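Local coordinates for protein NUDIX hydrolase (Nitrosomonas europaea, PDB 2B0V) that probably hydrolyses nucleoside di- and triphosphates and thiamine diphosphate with the help of magnesium, as a member of the NudJ subfamily of Nudix hydrolases, at residues Thr10-Ile15 with Gln37-Leu42; Leu22-Ile27 with Leu57-His62; Ser53-Glu58 with Lys101-Ile106; Gly61-Pro66 with Val93-Pro98. All blocks are in the same frame, centred on the assembly; numbering follows the deposited sequence. Where two conformers were deposited one is given.

Contact 1: residues Thr10-Ile15 with Gln37-Leu42; sequences TVAAVI and QPAGHL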
loop_
_atom_site.group_PDB
_atom_site.type_symbol
_atom_site.label_atom_id
_atom_site.label_comp_id
_atom_site.label_asym_id
_atom_site.label_seq_id
_atom_site.Cartn_x
_atom_site.Cartn_y
_atom_site.Cartn_z
ATOM N N THR A 10 1.549 9.465 2.274
ATOM C CA THR A 10 1.675 8.283 1.425
ATOM C C THR A 10 0.373 7.501 1.572
ATOM O O THR A 10 -0.432 7.724 2.505
ATOM C CB THR A 10 2.841 7.342 1.839
ATOM O OG1 THR A 10 2.643 6.930 3.197
ATOM C CG2 THR A 10 4.199 8.092 1.720
ATOM N N VAL A 11 0.216 6.522 0.697
ATOM C CA VAL A 11 -0.968 5.650 0.733
ATOM C C VAL A 11 -0.513 4.198 0.558
ATOM O O VAL A 11 0.554 3.943 -0.008
ATOM C CB VAL A 11 -1.959 5.992 -0.391
ATOM C CG1 VAL A 11 -2.537 7.376 -0.170
ATOM C CG2 VAL A 11 -1.254 5.868 -1.774
ATOM N N ALA A 12 -1.315 3.262 1.052
ATOM C CA ALA A 12 -1.000 1.855 0.911
ATOM C C ALA A 12 -2.283 1.059 0.919
ATOM O O ALA A 12 -3.265 1.484 1.516
ATOM C CB ALA A 12 -0.102 1.415 2.062
ATOM N N ALA A 13 -2.293 -0.084 0.232
ATOM C CA ALA A 13 -3.482 -0.915 0.109
ATOM C C ALA A 13 -3.258 -2.278 0.689
ATOM O O ALA A 13 -2.273 -2.955 0.318
ATOM C CB ALA A 13 -3.857 -1.063 -1.399
ATOM N N VAL A 14 -4.183 -2.687 1.570
ATOM C CA VAL A 14 -4.270 -4.040 2.072
ATOM C C VAL A 14 -5.311 -4.754 1.236
ATOM O O VAL A 14 -6.507 -4.430 1.309
ATOM C CB VAL A 14 -4.614 -4.097 3.592
ATOM C CG1 VAL A 14 -4.804 -5.553 4.050
ATOM C CG2 VAL A 14 -3.495 -3.428 4.420
ATOM N N ILE A 15 -4.842 -5.689 0.405
ATOM C CA ILE A 15 -5.724 -6.411 -0.523
ATOM C C ILE A 15 -5.645 -7.891 -0.165
ATOM O O ILE A 15 -4.637 -8.529 -0.426
ATOM C CB ILE A 15 -5.266 -6.197 -1.987
ATOM C CG1 ILE A 15 -5.355 -4.703 -2.357
ATOM C CG2 ILE A 15 -6.169 -7.026 -2.949
ATOM C CD1 ILE A 15 -4.387 -4.302 -3.485
ATOM N N GLN A 37 3.286 -3.486 0.818
ATOM C CA GLN A 37 1.995 -3.290 0.140
ATOM C C GLN A 37 2.210 -2.446 -1.130
ATOM O O GLN A 37 3.186 -1.683 -1.190
ATOM C CB GLN A 37 1.039 -2.513 1.052
ATOM C CG GLN A 37 0.346 -3.327 2.116
ATOM C CD GLN A 37 1.283 -3.567 3.320
ATOM O OE1 GLN A 37 2.190 -2.756 3.614
ATOM N NE2 GLN A 37 1.017 -4.642 4.044
ATOM N N PRO A 38 1.283 -2.529 -2.107
ATOM C CA PRO A 38 1.226 -1.518 -3.158
ATOM C C PRO A 38 1.051 -0.163 -2.465
ATOM O O PRO A 38 0.161 -0.016 -1.620
ATOM C CB PRO A 38 -0.080 -1.875 -3.900
ATOM C CG PRO A 38 -0.183 -3.322 -3.728
ATOM C CD PRO A 38 0.190 -3.503 -2.234
ATOM N N ALA A 39 1.933 0.796 -2.733
ATOM C CA ALA A 39 1.990 2.004 -1.872
ATOM C C ALA A 39 2.765 3.052 -2.597
ATOM O O ALA A 39 3.474 2.739 -3.524
ATOM C CB ALA A 39 2.723 1.716 -0.536
ATOM N N GLY A 40 2.623 4.294 -2.184
ATOM C CA GLY A 40 3.438 5.373 -2.748
ATOM C C GLY A 40 3.021 6.733 -2.246
ATOM O O GLY A 40 2.121 6.849 -1.415
ATOM N N HIS A 41 3.672 7.763 -2.773
ATOM C CA HIS A 41 3.430 9.111 -2.307
ATOM C C HIS A 41 2.192 9.729 -2.941
ATOM O O HIS A 41 1.958 9.559 -4.140
ATOM C CB HIS A 41 4.617 9.974 -2.684
ATOM C CG HIS A 41 5.796 9.789 -1.789
ATOM N ND1 HIS A 41 6.444 8.579 -1.652
ATOM C CD2 HIS A 41 6.451 10.662 -0.990
ATOM C CE1 HIS A 41 7.451 8.715 -0.809
ATOM N NE2 HIS A 41 7.475 9.967 -0.391
ATOM N N LEU A 42 1.420 10.475 -2.157
ATOM C CA LEU A 42 0.381 11.340 -2.701
ATOM C C LEU A 42 1.010 12.325 -3.689
ATOM O O LEU A 42 2.052 12.924 -3.384
ATOM C CB LEU A 42 -0.263 12.136 -1.552
ATOM C CG LEU A 42 -1.409 13.058 -1.991
ATOM C CD1 LEU A 42 -2.591 12.165 -2.376
ATOM C CD2 LEU A 42 -1.783 13.917 -0.807
#
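Gly40 O accepts the shortest polar bond of this contact, 2.9 Å from Val11 N, with the donor nearly on the extension of the carbonyl bond. The CA-H of Thr10 turns to the same oxygen, Thr10 CA lying 3.2 Å from Gly40 O, and the CG2 methyl of Val11 touches it as well. Gly40 N returns a bond to Val11 O at 3.0 Å, an oxygen that also receives the CA-H of Ala39. Further along, Ala13 N donates to Pro38 O at 3.1 Å. These bonds hold strand 8-17 antiparallel to strand 39-41 and the residues just before it. Gly40 is the first residue of the Nudix box, residues 40-61, so the pairing joins the start of the family's signature motif to the central sheet of the Nudix fold; Glu59, late in the motif, accepts from Ala39 N. On one face of the sheet Ala12 CB meets Ala39 CB at 3.8 Å. Toward exposed His41, Thr10 CG2, anti to its own carbonyl carbon, hangs over the centre of the His41 ring, 4.1 Å from the centroid, in a CH-pi contact. Gln37 lays its CB and CG against Ala13 O, with CG 3.2 Å from that Ala13 O. Its chain then bends at chi2 (80°), and the amide bonds to Arg86 through OE1 and to Val129 O through NE2.

Contact 2: residues Leu22-Ile27 with Leu57-His62; sequences LLVEEI and LEETGH. With EDO (1,2-ethanediol), chain D.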
loop_
_atom_site.group_PDB
_atom_site.type_symbol
_atom_site.label_atom_id
_atom_site.label_comp_id
_atom_site.label_asym_id
_atom_site.label_seq_id
_atom_site.Cartn_x
_atom_site.Cartn_y
_atom_site.Cartn_z
ATOM N N LEU A 22 -2.099 -9.346 -1.645
ATOM C CA LEU A 22 -1.357 -8.885 -2.808
ATOM C C LEU A 22 -0.289 -7.869 -2.379
ATOM O O LEU A 22 -0.623 -6.743 -1.941
ATOM C CB LEU A 22 -2.304 -8.207 -3.830
ATOM C CG LEU A 22 -1.693 -7.832 -5.182
ATOM C CD1 LEU A 22 -1.074 -9.028 -5.929
ATOM C CD2 LEU A 22 -2.794 -7.115 -6.023
ATOM N N LEU A 23 0.984 -8.258 -2.553
ATOM C CA LEU A 23 2.123 -7.451 -2.150
ATOM C C LEU A 23 3.047 -7.301 -3.307
ATOM O O LEU A 23 2.954 -8.052 -4.300
ATOM C CB LEU A 23 2.882 -8.117 -0.992
ATOM C CG LEU A 23 2.107 -8.337 0.323
ATOM C CD1 LEU A 23 2.962 -9.132 1.373
ATOM C CD2 LEU A 23 1.540 -7.002 0.923
ATOM N N VAL A 24 3.991 -6.391 -3.170
ATOM C CA VAL A 24 4.996 -6.242 -4.211
ATOM C C VAL A 24 6.375 -6.531 -3.655
ATOM O O VAL A 24 6.651 -6.211 -2.500
ATOM C CB VAL A 24 4.974 -4.837 -4.882
ATOM C CG1 VAL A 24 3.659 -4.610 -5.642
ATOM C CG2 VAL A 24 5.234 -3.739 -3.863
ATOM N N GLU A 25 7.226 -7.164 -4.471
ATOM C CA GLU A 25 8.664 -7.167 -4.221
ATOM C C GLU A 25 9.242 -6.040 -5.060
ATOM O O GLU A 25 8.976 -5.936 -6.258
ATOM C CB GLU A 25 9.280 -8.523 -4.585
ATOM C CG GLU A 25 8.698 -9.605 -3.686
ATOM C CD GLU A 25 9.223 -11.004 -3.968
ATOM O OE1 GLU A 25 9.620 -11.290 -5.126
ATOM O OE2 GLU A 25 9.252 -11.793 -3.001
ATOM N N GLU A 26 9.992 -5.161 -4.406
ATOM C CA GLU A 26 10.432 -3.915 -5.031
ATOM C C GLU A 26 11.866 -3.598 -4.613
ATOM O O GLU A 26 12.358 -4.090 -3.593
ATOM C CB GLU A 26 9.502 -2.758 -4.628
ATOM C CG GLU A 26 9.550 -2.454 -3.112
ATOM C CD GLU A 26 8.449 -1.493 -2.692
ATOM O OE1 GLU A 26 7.480 -1.310 -3.488
ATOM O OE2 GLU A 26 8.563 -0.948 -1.570
ATOM N N ILE A 27 12.537 -2.815 -5.444
ATOM C CA ILE A 27 13.896 -2.378 -5.128
ATOM C C ILE A 27 13.818 -0.853 -5.024
ATOM O O ILE A 27 13.866 -0.164 -6.051
ATOM C CB ILE A 27 14.882 -2.816 -6.214
ATOM C CG1 ILE A 27 14.838 -4.343 -6.364
ATOM C CG2 ILE A 27 16.277 -2.329 -5.882
ATOM C CD1 ILE A 27 15.721 -4.895 -7.488
ATOM N N LEU A 57 -2.900 0.172 -9.153
ATOM C CA LEU A 57 -2.790 -0.069 -10.589
ATOM C C LEU A 57 -1.354 0.040 -11.108
ATOM O O LEU A 57 -0.902 -0.842 -11.894
ATOM C CB LEU A 57 -3.745 0.884 -11.321
ATOM C CG LEU A 57 -3.740 0.841 -12.839
ATOM C CD1 LEU A 57 -4.195 -0.536 -13.318
ATOM C CD2 LEU A 57 -4.610 1.932 -13.413
ATOM N N GLU A 58 -0.647 1.108 -10.707
ATOM C CA GLU A 58 0.693 1.375 -11.244
ATOM C C GLU A 58 1.732 0.353 -10.809
ATOM O O GLU A 58 2.711 0.098 -11.547
ATOM C CB GLU A 58 1.174 2.772 -10.871
ATOM C CG GLU A 58 0.305 3.818 -11.560
ATOM C CD GLU A 58 0.717 5.270 -11.315
ATOM O OE1 GLU A 58 1.408 5.529 -10.310
ATOM O OE2 GLU A 58 0.301 6.131 -12.145
ATOM N N GLU A 59 1.529 -0.213 -9.623
ATOM C CA GLU A 59 2.512 -1.152 -9.026
ATOM C C GLU A 59 2.174 -2.629 -9.261
ATOM O O GLU A 59 3.054 -3.487 -9.129
ATOM C CB GLU A 59 2.708 -0.866 -7.533
ATOM C CG GLU A 59 3.274 0.499 -7.259
ATOM C CD GLU A 59 4.036 0.532 -5.931
ATOM O OE1 GLU A 59 3.637 -0.201 -4.992
ATOM O OE2 GLU A 59 5.029 1.291 -5.835
ATOM N N THR A 60 0.898 -2.939 -9.515
ATOM C CA THR A 60 0.473 -4.332 -9.643
ATOM C C THR A 60 -0.250 -4.711 -10.927
ATOM O O THR A 60 -0.424 -5.910 -11.184
ATOM C CB THR A 60 -0.427 -4.793 -8.484
ATOM O OG1 THR A 60 -1.756 -4.283 -8.674
ATOM C CG2 THR A 60 0.116 -4.348 -7.154
ATOM N N GLY A 61 -0.708 -3.718 -11.690
ATOM C CA GLY A 61 -1.501 -3.993 -12.901
ATOM C C GLY A 61 -2.923 -4.455 -12.618
ATOM O O GLY A 61 -3.679 -4.793 -13.523
ATOM N N HIS A 62 -3.324 -4.405 -11.351
ATOM C CA HIS A 62 -4.711 -4.657 -10.966
ATOM C C HIS A 62 -5.457 -3.338 -10.679
ATOM O O HIS A 62 -4.898 -2.459 -10.051
ATOM C CB HIS A 62 -4.708 -5.440 -9.650
ATOM C CG HIS A 62 -4.142 -6.816 -9.739
ATOM N ND1 HIS A 62 -2.795 -7.077 -9.920
ATOM C CD2 HIS A 62 -4.754 -8.023 -9.677
ATOM C CE1 HIS A 62 -2.613 -8.387 -9.966
ATOM N NE2 HIS A 62 -3.777 -8.977 -9.774
HETATM C C1 EDO D . 6.159 2.493 -3.819
HETATM O O1 EDO D . 6.417 2.330 -2.387
HETATM C C2 EDO D . 6.241 3.933 -4.374
HETATM O O2 EDO D . 5.441 4.176 -5.576
HETATM O O HOH W 1 5.148 -0.326 -2.726
#
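Val24 and Thr60 bring the two backbones nearest, with CA atoms 7.3 Å apart; strand 22-26 runs roughly opposite, at 156°, to residues 59-62, and side chains fill the space between. Val24 CG1 reaches Thr60 CG2 at 3.9 Å and also lies against Glu59 O, a buried carbonyl oxygen with no polar partner in the model. Leu22 has CG anti to its backbone N (chi1 -172°), and its CD2 stands over the centre of the His62 ring, 4.0 Å from the centroid. His62 ND1 donates to Thr60 O at 2.9 Å from above the carbonyl plane. Thr60 OG1 accepts from His62 N at 3.1 Å, an ST turn, and bonds back to Val56 O. A valine here would probably leave Val56 O and His62 N without their shared hydroxyl and hold the turn after the helix less firmly. Glu26 OE1 and Glu59 OE1 are linked by a water, 2.6 Å from Glu26 OE1 and 2.7 Å from Glu59 OE1, though more acceptors surround it than it has protons. Glu26 OE2 pairs with Arg125. The contact thus lays the C-terminal end of helix 48-60 against strand 20-26, which pairs in the sheet with strands 8-17, 34-36 and 106-113.

Contact 3: residues Ser53-Glu58 with Lys101-Ile106; sequences SREVLE and KLDTGI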
loop_
_atom_site.group_PDB
_atom_site.type_symbol
_atom_site.label_atom_id
_atom_site.label_comp_id
_atom_site.label_asym_id
_atom_site.label_seq_id
_atom_site.Cartn_x
_atom_site.Cartn_y
_atom_site.Cartn_z
ATOM N N SER A 53 -5.822 4.008 -5.200
ATOM C CA SER A 53 -6.183 3.194 -6.348
ATOM C C SER A 53 -5.126 3.306 -7.437
ATOM O O SER A 53 -4.833 2.301 -8.109
ATOM C CB SER A 53 -7.535 3.621 -6.889
ATOM O OG SER A 53 -8.520 3.389 -5.899
ATOM N N ARG A 54 -4.581 4.500 -7.628
ATOM C CA ARG A 54 -3.554 4.734 -8.656
ATOM C C ARG A 54 -2.339 3.870 -8.334
ATOM O O ARG A 54 -1.799 3.209 -9.217
ATOM C CB ARG A 54 -3.141 6.188 -8.683
ATOM C CG ARG A 54 -1.949 6.443 -9.604
ATOM C CD ARG A 54 -1.557 7.916 -9.675
ATOM N NE ARG A 54 -1.296 8.505 -8.355
ATOM C CZ ARG A 54 -0.222 8.241 -7.614
ATOM N NH1 ARG A 54 0.701 7.379 -8.043
ATOM N NH2 ARG A 54 -0.068 8.835 -6.435
ATOM N N GLU A 55 -1.914 3.863 -7.064
ATOM C CA GLU A 55 -0.753 3.071 -6.699
ATOM C C GLU A 55 -0.972 1.574 -6.906
ATOM O O GLU A 55 -0.061 0.892 -7.397
ATOM C CB GLU A 55 -0.332 3.383 -5.274
ATOM C CG GLU A 55 0.410 4.760 -5.092
ATOM C CD GLU A 55 1.717 4.908 -5.872
ATOM O OE1 GLU A 55 2.259 3.919 -6.424
ATOM O OE2 GLU A 55 2.216 6.052 -5.941
ATOM N N VAL A 56 -2.153 1.047 -6.559
ATOM C CA VAL A 56 -2.427 -0.351 -6.826
ATOM C C VAL A 56 -2.293 -0.670 -8.313
ATOM O O VAL A 56 -1.604 -1.636 -8.692
ATOM C CB VAL A 56 -3.812 -0.797 -6.315
ATOM C CG1 VAL A 56 -4.100 -2.245 -6.708
ATOM C CG2 VAL A 56 -3.872 -0.587 -4.773
ATOM N N LEU A 57 -2.900 0.172 -9.153
ATOM C CA LEU A 57 -2.790 -0.069 -10.589
ATOM C C LEU A 57 -1.354 0.040 -11.108
ATOM O O LEU A 57 -0.902 -0.842 -11.894
ATOM C CB LEU A 57 -3.745 0.884 -11.321
ATOM C CG LEU A 57 -3.740 0.841 -12.839
ATOM C CD1 LEU A 57 -4.195 -0.536 -13.318
ATOM C CD2 LEU A 57 -4.610 1.932 -13.413
ATOM N N GLU A 58 -0.647 1.108 -10.707
ATOM C CA GLU A 58 0.693 1.375 -11.244
ATOM C C GLU A 58 1.732 0.353 -10.809
ATOM O O GLU A 58 2.711 0.098 -11.547
ATOM C CB GLU A 58 1.174 2.772 -10.871
ATOM C CG GLU A 58 0.305 3.818 -11.560
ATOM C CD GLU A 58 0.717 5.270 -11.315
ATOM O OE1 GLU A 58 1.408 5.529 -10.310
ATOM O OE2 GLU A 58 0.301 6.131 -12.145
ATOM N N LYS A 101 1.896 -1.895 -17.756
ATOM C CA LYS A 101 3.268 -1.668 -17.324
ATOM C C LYS A 101 3.314 -1.391 -15.826
ATOM O O LYS A 101 2.517 -0.602 -15.308
ATOM C CB LYS A 101 3.890 -0.501 -18.086
ATOM C CG LYS A 101 5.317 -0.776 -18.531
ATOM C CD LYS A 101 5.372 -1.957 -19.501
ATOM C CE LYS A 101 4.922 -1.581 -20.906
ATOM N NZ LYS A 101 4.596 -2.781 -21.736
ATOM N N LEU A 102 4.233 -2.065 -15.146
ATOM C CA LEU A 102 4.416 -1.842 -13.699
ATOM C C LEU A 102 5.505 -0.795 -13.529
ATOM O O LEU A 102 6.439 -0.713 -14.356
ATOM C CB LEU A 102 4.766 -3.135 -12.941
ATOM C CG LEU A 102 3.888 -4.375 -13.116
ATOM C CD1 LEU A 102 4.219 -5.463 -12.095
ATOM C CD2 LEU A 102 2.426 -4.016 -13.077
ATOM N N ASP A 103 5.410 -0.005 -12.459
ATOM C CA ASP A 103 6.443 1.009 -12.202
ATOM C C ASP A 103 7.803 0.370 -12.225
ATOM O O ASP A 103 7.978 -0.780 -11.782
ATOM C CB ASP A 103 6.270 1.605 -10.800
ATOM C CG ASP A 103 5.150 2.572 -10.714
ATOM O OD1 ASP A 103 4.568 2.929 -11.747
ATOM O OD2 ASP A 103 4.849 2.981 -9.568
ATOM N N THR A 104 8.784 1.137 -12.696
ATOM C CA THR A 104 10.167 0.706 -12.608
ATOM C C THR A 104 10.487 0.569 -11.136
ATOM O O THR A 104 10.068 1.408 -10.320
ATOM C CB THR A 104 11.113 1.713 -13.292
ATOM O OG1 THR A 104 10.683 1.905 -14.631
ATOM C CG2 THR A 104 12.537 1.190 -13.331
ATOM N N GLY A 105 11.161 -0.523 -10.802
ATOM C CA GLY A 105 11.526 -0.794 -9.392
ATOM C C GLY A 105 10.697 -1.927 -8.812
ATOM O O GLY A 105 11.076 -2.522 -7.783
ATOM N N ILE A 106 9.564 -2.218 -9.441
ATOM C CA ILE A 106 8.738 -3.361 -9.053
ATOM C C ILE A 106 9.325 -4.621 -9.698
ATOM O O ILE A 106 9.428 -4.726 -10.931
ATOM C CB ILE A 106 7.221 -3.196 -9.440
ATOM C CG1 ILE A 106 6.574 -1.952 -8.794
ATOM C CG2 ILE A 106 6.416 -4.427 -9.061
ATOM C CD1 ILE A 106 6.638 -1.974 -7.269
HETATM O O HOH W 2 3.544 4.803 -8.693
HETATM O O HOH W 3 -0.422 -0.621 -14.623
#
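The carboxylates of Glu55 and Asp103 stand nearly perpendicular, planes 83° apart, with Glu55 OE1 lying 4.2 Å from Asp103 OD2. Water 2 sits between them, 2.8 Å from Glu55 OE1; its approach to Asp103 OD2 is so short as to be doubtful. This water and Glu58 CD lie at the edge of the Arg54 guanidinium, in its plane. Arg54 NH1 forms a salt bridge to Glu58 OE1 at 3.0 Å, meeting that oxygen from 43° above the carboxylate plane, and makes a weak bond to Glu55 OE2. Asp103 has CG anti to its own carbonyl carbon (chi1 -76°), and OD1 rests 3.5 Å from Glu58 CB. An alanine here would probably open a gap beside Glu58 CB, where the carboxylate now rests. The backbones join where Asp103 N donates to Glu58 O at 2.9 Å, with Leu102 CA 3.4 Å from the same Glu58 O. Water 3 donates to both Leu57 O and Lys101 O. After Asp103 the loop turns through a type II beta turn to Ile106. Arg54, Glu55 and Glu58 belong to the Nudix box helix, whose glutamates in relatives bind the catalytic magnesium, so the 101-106 loop lies beside the probable metal site.

Contact 4: residues Gly61-Pro66 with Val93-Pro98; sequences GHSFLP and VVSFDP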
loop_
_atom_site.group_PDB
_atom_site.type_symbol
_atom_site.label_atom_id
_atom_site.label_comp_id
_atom_site.label_asym_id
_atom_site.label_seq_id
_atom_site.Cartn_x
_atom_site.Cartn_y
_atom_site.Cartn_z
ATOM N N GLY A 61 -0.708 -3.718 -11.690
ATOM C CA GLY A 61 -1.501 -3.993 -12.901
ATOM C C GLY A 61 -2.923 -4.455 -12.618
ATOM O O GLY A 61 -3.679 -4.793 -13.523
ATOM N N HIS A 62 -3.324 -4.405 -11.351
ATOM C CA HIS A 62 -4.711 -4.657 -10.966
ATOM C C HIS A 62 -5.457 -3.338 -10.679
ATOM O O HIS A 62 -4.898 -2.459 -10.051
ATOM C CB HIS A 62 -4.708 -5.440 -9.650
ATOM C CG HIS A 62 -4.142 -6.816 -9.739
ATOM N ND1 HIS A 62 -2.795 -7.077 -9.920
ATOM C CD2 HIS A 62 -4.754 -8.023 -9.677
ATOM C CE1 HIS A 62 -2.613 -8.387 -9.966
ATOM N NE2 HIS A 62 -3.777 -8.977 -9.774
ATOM N N SER A 63 -6.702 -3.235 -11.082
ATOM C CA SER A 63 -7.511 -2.076 -10.678
ATOM C C SER A 63 -8.121 -2.326 -9.285
ATOM O O SER A 63 -8.519 -3.438 -8.939
ATOM C CB SER A 63 -8.595 -1.793 -11.736
ATOM O OG SER A 63 -9.404 -2.929 -11.899
ATOM N N PHE A 64 -8.216 -1.249 -8.497
ATOM C CA PHE A 64 -8.631 -1.357 -7.101
ATOM C C PHE A 64 -9.962 -0.672 -6.857
ATOM O O PHE A 64 -10.249 0.398 -7.434
ATOM C CB PHE A 64 -7.547 -0.685 -6.271
ATOM C CG PHE A 64 -7.723 -0.770 -4.745
ATOM C CD1 PHE A 64 -7.767 -1.987 -4.088
ATOM C CD2 PHE A 64 -7.762 0.398 -3.978
ATOM C CE1 PHE A 64 -7.840 -2.033 -2.650
ATOM C CE2 PHE A 64 -7.847 0.337 -2.557
ATOM C CZ PHE A 64 -7.884 -0.871 -1.921
ATOM N N LEU A 65 -10.770 -1.302 -5.995
ATOM C CA LEU A 65 -12.000 -0.718 -5.476
ATOM C C LEU A 65 -11.859 -0.528 -3.965
ATOM O O LEU A 65 -11.994 -1.488 -3.212
ATOM C CB LEU A 65 -13.168 -1.672 -5.766
ATOM C CG LEU A 65 -14.601 -1.157 -5.665
ATOM C CD1 LEU A 65 -14.952 -0.296 -6.873
ATOM C CD2 LEU A 65 -15.559 -2.363 -5.611
ATOM N N PRO A 66 -11.551 0.701 -3.522
ATOM C CA PRO A 66 -11.392 0.885 -2.072
ATOM C C PRO A 66 -12.711 0.678 -1.357
ATOM O O PRO A 66 -13.807 1.012 -1.903
ATOM C CB PRO A 66 -10.878 2.339 -1.915
ATOM C CG PRO A 66 -10.464 2.749 -3.322
ATOM C CD PRO A 66 -11.343 1.950 -4.280
ATOM N N VAL A 93 -9.596 -6.099 -5.553
ATOM C CA VAL A 93 -9.111 -5.929 -6.893
ATOM C C VAL A 93 -10.208 -6.418 -7.837
ATOM O O VAL A 93 -10.826 -7.445 -7.576
ATOM C CB VAL A 93 -7.712 -6.569 -7.120
ATOM C CG1 VAL A 93 -6.621 -5.629 -6.541
ATOM C CG2 VAL A 93 -7.638 -7.990 -6.587
ATOM N N VAL A 94 -10.458 -5.656 -8.900
ATOM C CA VAL A 94 -11.606 -5.907 -9.770
ATOM C C VAL A 94 -11.238 -6.085 -11.245
ATOM O O VAL A 94 -12.114 -6.310 -12.062
ATOM C CB VAL A 94 -12.642 -4.784 -9.659
ATOM C CG1 VAL A 94 -13.179 -4.682 -8.243
ATOM C CG2 VAL A 94 -12.050 -3.444 -10.122
ATOM N N SER A 95 -9.960 -5.926 -11.592
ATOM C CA SER A 95 -9.456 -6.345 -12.923
ATOM C C SER A 95 -7.956 -6.563 -12.871
ATOM O O SER A 95 -7.261 -6.079 -11.991
ATOM C CB SER A 95 -9.736 -5.265 -13.984
ATOM O OG SER A 95 -8.793 -4.217 -13.858
ATOM N N PHE A 96 -7.467 -7.334 -13.831
ATOM C CA PHE A 96 -6.032 -7.540 -13.962
ATOM C C PHE A 96 -5.716 -7.657 -15.429
ATOM O O PHE A 96 -6.419 -8.341 -16.159
ATOM C CB PHE A 96 -5.619 -8.830 -13.267
ATOM C CG PHE A 96 -4.171 -9.201 -13.506
ATOM C CD1 PHE A 96 -3.162 -8.308 -13.195
ATOM C CD2 PHE A 96 -3.837 -10.428 -14.050
ATOM C CE1 PHE A 96 -1.814 -8.606 -13.380
ATOM C CE2 PHE A 96 -2.474 -10.749 -14.275
ATOM C CZ PHE A 96 -1.462 -9.820 -13.939
ATOM N N ASP A 97 -4.658 -6.996 -15.860
ATOM C CA ASP A 97 -4.165 -7.161 -17.212
ATOM C C ASP A 97 -2.647 -7.306 -17.166
ATOM O O ASP A 97 -1.930 -6.376 -16.798
ATOM C CB ASP A 97 -4.608 -6.003 -18.120
ATOM C CG ASP A 97 -4.100 -6.122 -19.580
ATOM O OD1 ASP A 97 -3.504 -7.127 -20.016
ATOM O OD2 ASP A 97 -4.373 -5.166 -20.351
ATOM N N PRO A 98 -2.155 -8.488 -17.572
ATOM C CA PRO A 98 -0.714 -8.748 -17.475
ATOM C C PRO A 98 0.161 -7.837 -18.326
ATOM O O PRO A 98 1.377 -7.775 -18.080
ATOM C CB PRO A 98 -0.580 -10.215 -17.935
ATOM C CG PRO A 98 -1.842 -10.532 -18.599
ATOM C CD PRO A 98 -2.909 -9.636 -18.122
#
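His62 and Phe96 stack in an offset pair, ring centroids 4.3 Å apart and planes at 24°, where strands 62-77 and 82-96 of a long antiparallel beta hairpin come to their open end. With CG anti to its backbone N (chi1 173°), Phe96 lays CD1 over one face of the imidazole, shifted toward its rim and 3.3 Å from His62 CE1, while Phe96 CB rests over the same ring. On the same face of the sheet Val93 CG1 packs on His62 CB at 3.7 Å, beside the imidazole, whose ND1 is engaged by Thr60. The backbone sets these pairs: Val94 N donates to Ser63 O at 2.9 Å, and Ser63 N reaches Ser95 O at 3.0 Å from well above the carbonyl plane. His62 pairs with Phe96 but Phe64 with Val93, a one-residue slip consistent with a beta bulge around Val94. Beyond them, Arg100 NH1 bonds both Gly61 O and Ser95 OG, and Asp97 N adds only a weak bond to Gly61 O. Phe64 turns inward to Ile15 and to Val56 of the Nudix helix. At the far end Leu65 CB touches Val94 CG1 at 3.9 Å.

In the fold
From the N terminus, strand 8-17 enters contact 1, which closes a loop when strand 39-41 returns to pair with it. Contact 2 opens inside that loop, on strand 20-26, and closes beyond it at the end of helix 48-60, so contacts 1 and 2 cross. Contact 3 starts on the same helix, sharing Leu57 and Glu58 with contact 2, and closes on the loop 101-106. The loop it closes encloses contact 4, the base of the hairpin, which takes up Gly61 and His62 from contact 2. Contact 2 ties the end of the Nudix helix to the sheet and contact 3 ties it to the loop 101-106, while Ile15 of contact 1 packs on Phe64 and Val93 of contact 4.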